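Long-range contact in envelopment polyprotein (Bovine Schmallenberg virus BH80/Germany/2011, PDB 7A56), which probably drives fusion of the viral and host membranes during entry, as the class II fusion glycoprotein Gc of an orthobunyavirus, here in its postfusion form: residues 126-130 / 176-182. Numbering follows the deposited sequence.
Sequences GINAK and YGSCQDI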
loop_
_atom_site.group_PDB
_atom_site.type_symbol
_atom_site.label_atom_id
_atom_site.label_comp_id
_atom_site.label_asym_id
_atom_site.label_seq_id
_atom_site.Cartn_x
_atom_site.Cartn_y
_atom_site.Cartn_z
ATOM N N GLY A 126 -1.831 -31.810 21.368
ATOM C CA GLY A 126 -2.734 -32.676 22.116
ATOM C C GLY A 126 -4.144 -32.212 21.869
ATOM O O GLY A 126 -4.363 -31.201 21.220
ATOM N N ILE A 127 -5.115 -33.006 22.364
ATOM C CA ILE A 127 -6.532 -32.660 22.223
ATOM C C ILE A 127 -7.203 -32.798 23.572
ATOM O O ILE A 127 -7.223 -33.902 24.142
ATOM C CB ILE A 127 -7.268 -33.575 21.210
ATOM C CG1 ILE A 127 -6.525 -33.564 19.863
ATOM C CG2 ILE A 127 -8.740 -33.163 21.100
ATOM C CD1 ILE A 127 -7.137 -34.516 18.786
ATOM N N ASN A 128 -7.836 -31.725 24.046
ATOM C CA ASN A 128 -8.796 -31.861 25.144
ATOM C C ASN A 128 -10.113 -32.372 24.573
ATOM O O ASN A 128 -10.624 -31.800 23.610
ATOM C CB ASN A 128 -9.064 -30.533 25.833
ATOM C CG ASN A 128 -7.934 -30.105 26.756
ATOM O OD1 ASN A 128 -7.527 -30.836 27.643
ATOM N ND2 ASN A 128 -7.459 -28.907 26.568
ATOM N N ALA A 129 -10.674 -33.427 25.173
ATOM C CA ALA A 129 -11.860 -34.095 24.615
ATOM C C ALA A 129 -12.838 -34.511 25.721
ATOM O O ALA A 129 -12.448 -34.821 26.850
ATOM C CB ALA A 129 -11.498 -35.368 23.784
ATOM N N LYS A 130 -14.120 -34.497 25.381
ATOM C CA LYS A 130 -15.151 -35.129 26.194
ATOM C C LYS A 130 -16.000 -36.013 25.292
ATOM O O LYS A 130 -16.154 -35.717 24.111
ATOM C CB LYS A 130 -16.047 -34.109 26.891
ATOM C CG LYS A 130 -15.264 -32.946 27.493
ATOM C CD LYS A 130 -16.060 -32.371 28.631
ATOM C CE LYS A 130 -15.429 -31.116 29.216
ATOM N NZ LYS A 130 -16.440 -30.514 30.131
ATOM N N TYR A 176 -21.159 -39.506 20.979
ATOM C CA TYR A 176 -20.882 -38.106 20.613
ATOM C C TYR A 176 -19.854 -37.492 21.556
ATOM O O TYR A 176 -19.534 -38.045 22.611
ATOM C CB TYR A 176 -22.190 -37.267 20.622
ATOM C CG TYR A 176 -22.909 -37.223 21.943
ATOM C CD1 TYR A 176 -23.882 -38.180 22.273
ATOM C CD2 TYR A 176 -22.649 -36.211 22.863
ATOM C CE1 TYR A 176 -24.547 -38.128 23.496
ATOM C CE2 TYR A 176 -23.306 -36.160 24.088
ATOM C CZ TYR A 176 -24.247 -37.105 24.392
ATOM O OH TYR A 176 -24.878 -37.009 25.605
ATOM N N GLY A 177 -19.330 -36.337 21.165
ATOM C CA GLY A 177 -18.521 -35.587 22.092
ATOM C C GLY A 177 -18.107 -34.249 21.505
ATOM O O GLY A 177 -18.719 -33.744 20.552
ATOM N N SER A 178 -17.065 -33.682 22.117
ATOM C CA SER A 178 -16.527 -32.383 21.690
ATOM C C SER A 178 -15.028 -32.352 21.966
ATOM O O SER A 178 -14.500 -33.150 22.758
ATOM C CB SER A 178 -17.239 -31.229 22.401
ATOM O OG SER A 178 -17.281 -31.461 23.794
ATOM N N CYS A 179 -14.339 -31.368 21.367
ATOM C CA CYS A 179 -12.899 -31.345 21.548
ATOM C C CYS A 179 -12.368 -29.943 21.248
ATOM O O CYS A 179 -13.024 -29.158 20.576
ATOM C CB CYS A 179 -12.210 -32.387 20.642
ATOM S SG CYS A 179 -12.476 -32.202 18.856
ATOM N N GLN A 180 -11.150 -29.673 21.720
ATOM C CA GLN A 180 -10.435 -28.428 21.404
ATOM C C GLN A 180 -8.944 -28.757 21.398
ATOM O O GLN A 180 -8.493 -29.533 22.254
ATOM C CB GLN A 180 -10.797 -27.374 22.453
ATOM C CG GLN A 180 -10.355 -25.939 22.176
ATOM C CD GLN A 180 -10.862 -25.062 23.284
ATOM O OE1 GLN A 180 -10.464 -25.231 24.430
ATOM N NE2 GLN A 180 -11.801 -24.164 22.963
ATOM N N ASP A 181 -8.209 -28.250 20.394
ATOM C CA ASP A 181 -6.753 -28.452 20.346
ATOM C C ASP A 181 -6.050 -27.891 21.575
ATOM O O ASP A 181 -6.514 -26.935 22.218
ATOM C CB ASP A 181 -6.125 -27.772 19.136
ATOM C CG ASP A 181 -6.362 -28.524 17.830
ATOM O OD1 ASP A 181 -7.248 -29.433 17.793
ATOM O OD2 ASP A 181 -5.682 -28.149 16.823
ATOM N N ILE A 182 -4.899 -28.496 21.884
ATOM C CA ILE A 182 -3.863 -27.910 22.740
ATOM C C ILE A 182 -2.656 -27.601 21.861
ATOM O O ILE A 182 -2.218 -28.476 21.071
ATOM C CB ILE A 182 -3.444 -28.871 23.862
ATOM C CG1 ILE A 182 -4.633 -29.304 24.698
ATOM C CG2 ILE A 182 -2.314 -28.206 24.719
ATOM C CD1 ILE A 182 -4.375 -30.670 25.413
HETATM O O HOH W 1 -7.744 -26.577 24.499
#
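N128 and Q180 pair across two antiparallel β-strands, 126-130 and 176-182, in the elongated, disulfide-rich β structure of this class II fusion protein, the contact centre about 39 Å from that of the chain. Three hydrogen-bonded pairs, G126 with I182, N128 with Q180 and K130 with S178, alternate with two non-hydrogen-bonded ones, I127 with D181 and A129 with C179. The bond from Q180 N to N128 O (2.9 Å) lies in the carbonyl plane, whereas I182 N reaches G126 O at 2.8 Å from above the G126 carbonyl plane; the return bond from G126 N is weak. The side chain of N128 starts with CB, 3.8 Å from Q180 O. With CG anti to its own carbonyl carbon (chi1 -76°), the amide crosses the I182 side chain at about a right angle: CG and OD1 sit beside I182 CD1, and ND2 lies 3.4 Å from I182 CG1. At the tip, ND2 donates to a water that donates to Q180 OE1 and D181 O, so one water links both side chains to the D181 backbone; Q180 NE2 bonds weakly to G148 O. On the opposite face, I127 CG2 packs on C179 CB at 3.6 Å, and L296 of strand 293-296 covers I127, A129 and C179. C179 SG is disulfide-bonded to C299 and D181 OD1 accepts from F300 N, tying the strand pair to 299-300; D181 OD2 bonds T124 OG1 on strand 98-134. Toward the other end, G177 CA makes a CA-H...O contact of 3.1 Å with K130 O, which also accepts the hydrogen bond from S178 N.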